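Local coordinates for protein chromatin structure-remodeling complex subunit RSC2 (Saccharomyces cerevisiae, PDB 4BB7) that forms part of the ATP-dependent RSC chromatin-remodelling complex, to which it contributes the histone H3-binding BAH domain described here, at residues D18-N23 against F50-T55; K103-V106 against T110-Q113; P210-D215 against A221-C226. One frame throughout, in Å; residues are numbered along the deposited sequence.

Contact 1 of 3, residues D18-N23 against F50-T55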
# COMPACT_ATOMS: atom_id res chain seq x y z
N ASP A 18 13.62 12.79 -1.95
CA ASP A 18 15.03 12.45 -1.90
C ASP A 18 15.42 12.08 -0.48
O ASP A 18 16.06 11.05 -0.25
CB ASP A 18 15.87 13.63 -2.39
CG ASP A 18 17.32 13.27 -2.60
OD1 ASP A 18 17.65 12.78 -3.71
OD2 ASP A 18 18.13 13.46 -1.67
N GLU A 19 15.01 12.92 0.47
CA GLU A 19 15.26 12.65 1.88
C GLU A 19 14.05 13.04 2.73
O GLU A 19 13.24 13.88 2.34
CB GLU A 19 16.50 13.40 2.37
CG GLU A 19 16.29 14.89 2.60
CD GLU A 19 17.47 15.53 3.31
OE1 GLU A 19 18.43 14.81 3.65
OE2 GLU A 19 17.43 16.76 3.53
N VAL A 20 13.93 12.41 3.89
CA VAL A 20 12.87 12.74 4.83
C VAL A 20 13.49 13.20 6.14
O VAL A 20 14.40 12.56 6.66
CB VAL A 20 11.93 11.55 5.08
CG1 VAL A 20 11.02 11.82 6.26
CG2 VAL A 20 11.13 11.25 3.83
N ILE A 21 12.99 14.30 6.68
CA ILE A 21 13.50 14.82 7.94
C ILE A 21 12.49 14.66 9.08
O ILE A 21 11.46 15.35 9.11
CB ILE A 21 13.92 16.30 7.83
CG1 ILE A 21 14.90 16.47 6.66
CG2 ILE A 21 14.54 16.77 9.14
CD1 ILE A 21 15.52 17.85 6.59
N VAL A 22 12.78 13.74 9.99
CA VAL A 22 11.93 13.52 11.15
C VAL A 22 12.70 13.75 12.43
O VAL A 22 13.80 13.22 12.62
CB VAL A 22 11.34 12.09 11.15
CG1 VAL A 22 10.62 11.82 12.46
CG2 VAL A 22 10.40 11.90 9.97
N ASN A 23 12.13 14.57 13.31
CA ASN A 23 12.79 14.96 14.55
C ASN A 23 14.21 15.48 14.31
O ASN A 23 15.13 15.20 15.08
CB ASN A 23 12.81 13.80 15.54
CG ASN A 23 12.52 14.24 16.96
OD1 ASN A 23 12.67 15.42 17.29
ND2 ASN A 23 12.09 13.31 17.80
N PHE A 50 13.21 1.41 1.64
CA PHE A 50 13.33 1.06 0.23
C PHE A 50 12.85 2.17 -0.71
O PHE A 50 13.33 2.27 -1.84
CB PHE A 50 12.57 -0.24 -0.07
CG PHE A 50 13.40 -1.48 0.11
CD1 PHE A 50 13.80 -1.88 1.38
CD2 PHE A 50 13.76 -2.25 -0.98
CE1 PHE A 50 14.55 -3.03 1.55
CE2 PHE A 50 14.52 -3.40 -0.82
CZ PHE A 50 14.91 -3.79 0.45
N ARG A 51 11.91 2.99 -0.26
CA ARG A 51 11.45 4.11 -1.07
C ARG A 51 10.63 5.12 -0.26
O ARG A 51 10.07 4.79 0.78
CB ARG A 51 10.66 3.63 -2.29
CG ARG A 51 9.20 3.35 -2.03
CD ARG A 51 8.47 2.94 -3.30
NE ARG A 51 7.03 2.83 -3.09
CZ ARG A 51 6.41 1.72 -2.71
NH1 ARG A 51 7.11 0.61 -2.50
NH2 ARG A 51 5.09 1.71 -2.53
N LEU A 52 10.58 6.35 -0.76
CA LEU A 52 9.86 7.44 -0.11
C LEU A 52 9.04 8.19 -1.14
O LEU A 52 9.42 8.26 -2.31
CB LEU A 52 10.85 8.41 0.55
CG LEU A 52 11.86 7.87 1.57
CD1 LEU A 52 13.12 8.73 1.57
CD2 LEU A 52 11.25 7.79 2.96
N TRP A 53 7.92 8.77 -0.72
CA TRP A 53 7.07 9.53 -1.62
C TRP A 53 6.03 10.34 -0.87
O TRP A 53 5.77 10.10 0.30
CB TRP A 53 6.38 8.60 -2.62
CG TRP A 53 5.29 7.79 -2.00
CD1 TRP A 53 3.96 8.10 -1.96
CD2 TRP A 53 5.42 6.52 -1.34
NE1 TRP A 53 3.26 7.11 -1.32
CE2 TRP A 53 4.13 6.13 -0.93
CE3 TRP A 53 6.50 5.69 -1.07
CZ2 TRP A 53 3.90 4.94 -0.25
CZ3 TRP A 53 6.27 4.50 -0.39
CH2 TRP A 53 4.98 4.14 0.01
N LYS A 54 5.42 11.30 -1.57
CA LYS A 54 4.39 12.14 -0.99
C LYS A 54 3.05 11.88 -1.66
O LYS A 54 2.96 11.76 -2.88
CB LYS A 54 4.76 13.62 -1.13
CG LYS A 54 3.73 14.58 -0.57
CD LYS A 54 4.13 16.02 -0.83
CE LYS A 54 4.27 16.31 -2.32
NZ LYS A 54 4.68 17.71 -2.59
N THR A 55 2.00 11.77 -0.85
CA THR A 55 0.66 11.53 -1.37
C THR A 55 -0.07 12.86 -1.62
O THR A 55 0.31 13.88 -1.05
CB THR A 55 -0.16 10.62 -0.43
OG1 THR A 55 -0.04 11.08 0.92
CG2 THR A 55 0.36 9.19 -0.51
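A β-hairpin packed against the mixed β-sheet of the BAH domain brings V20 and L52 together. V20 lies on strand 20-22, whose antiparallel partner is 25-27, and its backbone is hydrogen-bonded with Y27. L52 lies near the end of strand 45-54, one of the inner strands of the six-stranded sheet. The two strands belong to separate sheets, and the closest CA pair of the two segments, L52 with D18 just before the hairpin strand, is 7.4 Å apart. The join is therefore made chiefly by apolar side chains.

Both residues turn their CB toward the facing segment. In V20, CG1 takes the place anti to the backbone N (chi1 168°), which leaves CG2 beside that N as the branch that reaches across. L52 carries its CG beside its own backbone N (chi1 -56°), and both its methyls, CD1 and CD2, touch V20 CG2. That atom thus meets the fork of the leucine: V20 CG2 lies 3.9 Å from L52 CD1, and L52 CG is only slightly farther.

Alternation along strand 45-54 fits this division of labour. W53 points its CB away from the hairpin, and on that side W53 and R51 make reciprocal cation-pi contacts with R51 and W53 of the second subunit. The L52 side is continued by L62 of strand 60-68, while V20 also packs on V97. Upstream, a classic beta bulge sets F50 and R51 together opposite N63. At the edge of the apolar patch, D18 O lies 4.2 Å from L52 CD1, but the closest approach of all is V20 CG2 to L52 CD2, at 3.6 Å.

Contact 2 of 3, residues K103-V106 against T110-Q113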
# COMPACT_ATOMS: atom_id res chain seq x y z
N LYS A 103 17.36 6.30 14.07
CA LYS A 103 18.23 5.56 13.16
C LYS A 103 18.75 4.30 13.85
O LYS A 103 18.76 4.22 15.08
CB LYS A 103 19.43 6.41 12.74
CG LYS A 103 19.13 7.47 11.70
CD LYS A 103 18.94 6.83 10.33
CE LYS A 103 18.87 7.89 9.24
NZ LYS A 103 20.15 8.65 9.13
N CYS A 104 19.19 3.34 13.05
CA CYS A 104 19.91 2.18 13.57
C CYS A 104 20.82 1.65 12.47
O CYS A 104 20.98 2.28 11.43
CB CYS A 104 18.95 1.09 14.05
SG CYS A 104 18.28 0.00 12.75
N TYR A 105 21.41 0.49 12.72
CA TYR A 105 22.24 -0.16 11.71
C TYR A 105 22.18 -1.68 11.83
O TYR A 105 22.39 -2.23 12.91
CB TYR A 105 23.68 0.33 11.80
CG TYR A 105 24.50 -0.01 10.57
CD1 TYR A 105 24.45 0.79 9.44
CD2 TYR A 105 25.32 -1.13 10.54
CE1 TYR A 105 25.19 0.49 8.32
CE2 TYR A 105 26.07 -1.44 9.42
CZ TYR A 105 26.00 -0.62 8.31
OH TYR A 105 26.74 -0.92 7.19
N VAL A 106 21.89 -2.35 10.72
CA VAL A 106 21.91 -3.80 10.66
C VAL A 106 23.12 -4.27 9.85
O VAL A 106 23.27 -3.88 8.69
CB VAL A 106 20.62 -4.37 10.04
CG1 VAL A 106 20.73 -5.89 9.89
CG2 VAL A 106 19.41 -4.00 10.89
N THR A 110 28.33 -12.43 8.36
CA THR A 110 29.60 -12.83 7.76
C THR A 110 30.61 -11.67 7.79
O THR A 110 31.81 -11.89 7.97
CB THR A 110 29.42 -13.34 6.33
OG1 THR A 110 28.31 -14.25 6.28
CG2 THR A 110 30.67 -14.05 5.85
N ARG A 111 30.11 -10.45 7.64
CA ARG A 111 30.94 -9.25 7.71
C ARG A 111 31.35 -8.91 9.14
O ARG A 111 32.54 -8.76 9.44
CB ARG A 111 30.22 -8.07 7.05
CG ARG A 111 30.89 -6.72 7.24
CD ARG A 111 30.08 -5.63 6.55
NE ARG A 111 30.63 -4.29 6.79
CZ ARG A 111 29.89 -3.19 6.88
NH1 ARG A 111 28.58 -3.25 6.75
NH2 ARG A 111 30.48 -2.02 7.11
N TYR A 112 30.37 -8.79 10.04
CA TYR A 112 30.65 -8.53 11.45
C TYR A 112 31.58 -9.61 12.01
O TYR A 112 32.21 -9.43 13.06
CB TYR A 112 29.34 -8.50 12.25
CG TYR A 112 29.44 -7.79 13.58
CD1 TYR A 112 30.48 -6.92 13.86
CD2 TYR A 112 28.48 -8.00 14.57
CE1 TYR A 112 30.57 -6.27 15.08
CE2 TYR A 112 28.56 -7.35 15.80
CZ TYR A 112 29.61 -6.49 16.04
OH TYR A 112 29.69 -5.84 17.26
N GLN A 113 31.65 -10.73 11.30
CA GLN A 113 32.47 -11.85 11.72
C GLN A 113 33.95 -11.55 11.50
O GLN A 113 34.81 -11.95 12.29
CB GLN A 113 32.07 -13.10 10.93
CG GLN A 113 32.30 -14.41 11.65
CD GLN A 113 31.89 -15.61 10.82
OE1 GLN A 113 31.42 -15.46 9.70
NE2 GLN A 113 32.08 -16.80 11.38
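Y105 and R111 meet through one polar bond, the only direct link between residues 103-106, on strand 100-108, and helical residues 110-113. R111 NH1 donates to Y105 OH across 3.0 Å, and the N-H...O angle of 170° makes the bond nearly straight. The phenolic oxygen sits at the edge of the guanidinium group and in its plane, as expected for a donor using its N-H squarely.

The packing evidence argues against a stack. Ring and guanidinium planes stand 78° apart, and NH1 lies at the edge of the tyrosine ring near its plane, 4.0 Å from Y105 CZ. R111 reaches this point because its CG is anti to the backbone N (chi1 172°) and the chain runs extended to NE, spanning the space from the short helix 109-114 back to strand 100-108.

Further polar bonds fix the rotation of the guanidinium: NE donates to T160 OG1 and NH2 to A159 O. The Y105 ring is placed in turn by an edge-to-face meeting with W32, and its backbone is hydrogen-bonded with P124 and F126.

All three guanidinium nitrogens thus have neutral oxygen partners, a hydroxyl, a backbone carbonyl and a phenol. The bonds that hold R111 are to neutral oxygens, though E158 packs beside it, and the phenol acts here as acceptor, which would probably polarise its O-H.

Contact 3 of 3, residues P210-D215 against A221-C226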
# COMPACT_ATOMS: atom_id res chain seq x y z
N PRO A 210 13.68 -33.24 17.63
CA PRO A 210 14.87 -34.06 17.92
C PRO A 210 16.15 -33.31 17.56
O PRO A 210 16.21 -32.63 16.54
CB PRO A 210 14.68 -35.29 17.03
CG PRO A 210 13.61 -34.92 16.04
CD PRO A 210 12.75 -33.91 16.71
N LYS A 211 17.16 -33.43 18.41
CA LYS A 211 18.42 -32.72 18.20
C LYS A 211 19.29 -33.41 17.15
O LYS A 211 19.12 -34.59 16.87
CB LYS A 211 19.18 -32.60 19.52
CG LYS A 211 19.52 -33.93 20.18
CD LYS A 211 20.87 -34.46 19.71
CE LYS A 211 21.15 -35.82 20.32
NZ LYS A 211 22.51 -36.33 19.98
N MET A 212 20.21 -32.65 16.57
CA MET A 212 21.06 -33.15 15.50
C MET A 212 22.52 -33.20 15.92
O MET A 212 22.90 -32.58 16.92
CB MET A 212 20.90 -32.26 14.26
CG MET A 212 20.95 -30.78 14.58
SD MET A 212 20.33 -29.78 13.21
CE MET A 212 18.76 -30.57 12.90
N GLN A 213 23.33 -33.93 15.17
CA GLN A 213 24.74 -34.09 15.52
C GLN A 213 25.62 -33.04 14.83
O GLN A 213 26.52 -32.48 15.45
CB GLN A 213 25.24 -35.50 15.20
CG GLN A 213 26.60 -35.81 15.81
CD GLN A 213 27.08 -37.23 15.52
OE1 GLN A 213 26.58 -37.90 14.61
NE2 GLN A 213 28.05 -37.70 16.30
N ARG A 214 25.35 -32.77 13.56
CA ARG A 214 26.12 -31.79 12.81
C ARG A 214 25.38 -30.45 12.73
O ARG A 214 24.24 -30.39 12.26
CB ARG A 214 26.46 -32.31 11.41
CG ARG A 214 27.34 -33.56 11.38
CD ARG A 214 27.69 -33.95 9.94
NE ARG A 214 28.33 -35.26 9.82
CZ ARG A 214 28.67 -35.82 8.66
NH1 ARG A 214 28.44 -35.19 7.52
NH2 ARG A 214 29.25 -37.02 8.64
N ASP A 215 26.03 -29.39 13.20
CA ASP A 215 25.41 -28.07 13.24
C ASP A 215 26.44 -26.98 12.94
O ASP A 215 27.13 -26.50 13.84
CB ASP A 215 24.76 -27.83 14.60
CG ASP A 215 23.97 -26.54 14.65
OD1 ASP A 215 23.80 -25.90 13.59
OD2 ASP A 215 23.51 -26.18 15.75
N ALA A 221 21.11 -25.34 20.79
CA ALA A 221 21.85 -25.56 22.03
C ALA A 221 22.07 -27.04 22.34
O ALA A 221 22.85 -27.39 23.23
CB ALA A 221 21.13 -24.88 23.19
N THR A 222 21.38 -27.91 21.61
CA THR A 222 21.40 -29.34 21.90
C THR A 222 22.26 -30.11 20.91
O THR A 222 22.39 -31.33 21.01
CB THR A 222 19.99 -29.93 21.89
OG1 THR A 222 19.39 -29.68 20.61
CG2 THR A 222 19.13 -29.28 22.96
N SER A 223 22.82 -29.40 19.94
CA SER A 223 23.67 -30.02 18.93
C SER A 223 24.98 -30.49 19.56
O SER A 223 25.50 -29.84 20.46
CB SER A 223 23.98 -29.02 17.81
OG SER A 223 22.78 -28.55 17.21
N ASP A 224 25.50 -31.61 19.09
CA ASP A 224 26.82 -32.04 19.52
C ASP A 224 27.86 -31.02 19.09
O ASP A 224 28.67 -30.56 19.90
CB ASP A 224 27.16 -33.41 18.92
CG ASP A 224 26.54 -34.55 19.69
OD1 ASP A 224 26.69 -34.58 20.93
OD2 ASP A 224 25.90 -35.41 19.05
N ASP A 225 27.82 -30.64 17.82
CA ASP A 225 28.82 -29.74 17.25
C ASP A 225 28.49 -28.28 17.46
O ASP A 225 27.34 -27.90 17.68
CB ASP A 225 28.99 -30.00 15.75
CG ASP A 225 29.60 -31.35 15.46
OD1 ASP A 225 30.05 -32.03 16.41
OD2 ASP A 225 29.65 -31.73 14.27
N CYS A 226 29.53 -27.46 17.37
CA CYS A 226 29.38 -26.01 17.33
C CYS A 226 30.65 -25.42 16.74
O CYS A 226 31.75 -25.71 17.21
CB CYS A 226 29.14 -25.45 18.72
SG CYS A 226 29.02 -23.65 18.74
O HOH W 1 20.02 -30.23 17.60
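D215 turns its CG anti to the backbone N (chi1 -174°), while S223 holds OG beside its own N (chi1 -58°), and these two settings bring carboxylate and hydroxyl together. S223 OG donates to D215 OD2 over 2.9 Å, meeting the oxygen on its anti side and tilted from the carboxylate plane. The same OD2 accepts from Y220 N and, weakly, from E219 N. With an alanine in place of this aspartate, the S223 hydroxyl and the backbone N-H of Y220 would probably lose their shared acceptor, and the turn between the segments would likely be freer to move.

The nearest CA pairs advance in the same direction, from K211 with T222 to D215 with D225, so the segments run side by side, yet direct backbone bonding is sparse. D225 N donates to Q213 O at 3.3 Å with an N-H...O angle of 145°, a bent bond. One step back, S223 CA approaches M212 O at 3.3 Å in a CA-H...O contact.

A water fills in between. It accepts from M212 N at 2.6 Å and donates to T222 OG1 at 3.1 Å and, less closely, to S223 OG. T222 OG1 is also hydrogen-bonded to D78 OD2, which ties the segment to another loop.

Toward solvent the charges are looser. K211, bent at chi2, brings NZ within 3.6 Å of D224 OD2, a long salt bridge; Q213 CG touches D224 OD2 as well, at 3.3 Å, its side chain running obliquely across that of D224. R214 runs alongside D225, but their charged atoms do not meet.

Neither segment is regular helix or strand: this is an irregular surface loop between strands 206-207 and 230-231, folded on itself around a buried aspartate that collects hydroxyl and backbone donors.

How the contacts relate
Contacts 1 and 2 reach the same six-stranded sheet of the BAH domain, through strands 45-54 and 100-108, which are separated in the sheet by strand 32-35; their centres lie about 23 Å apart. Contact 3 uses no sheet strand and sits some 46 Å, centre to centre, from contact 1, on the opposite side of the chain's centre. Chemistry follows place. The partly buried contact 1 is methyl against methyl, whereas the two surface contacts are polar: a single straight bond in contact 2, and in contact 3 a network of carboxylate, hydroxyl, backbone and water. Contact 3 also buries the most area between its segments, 434 Å², against 120 and 67 Å².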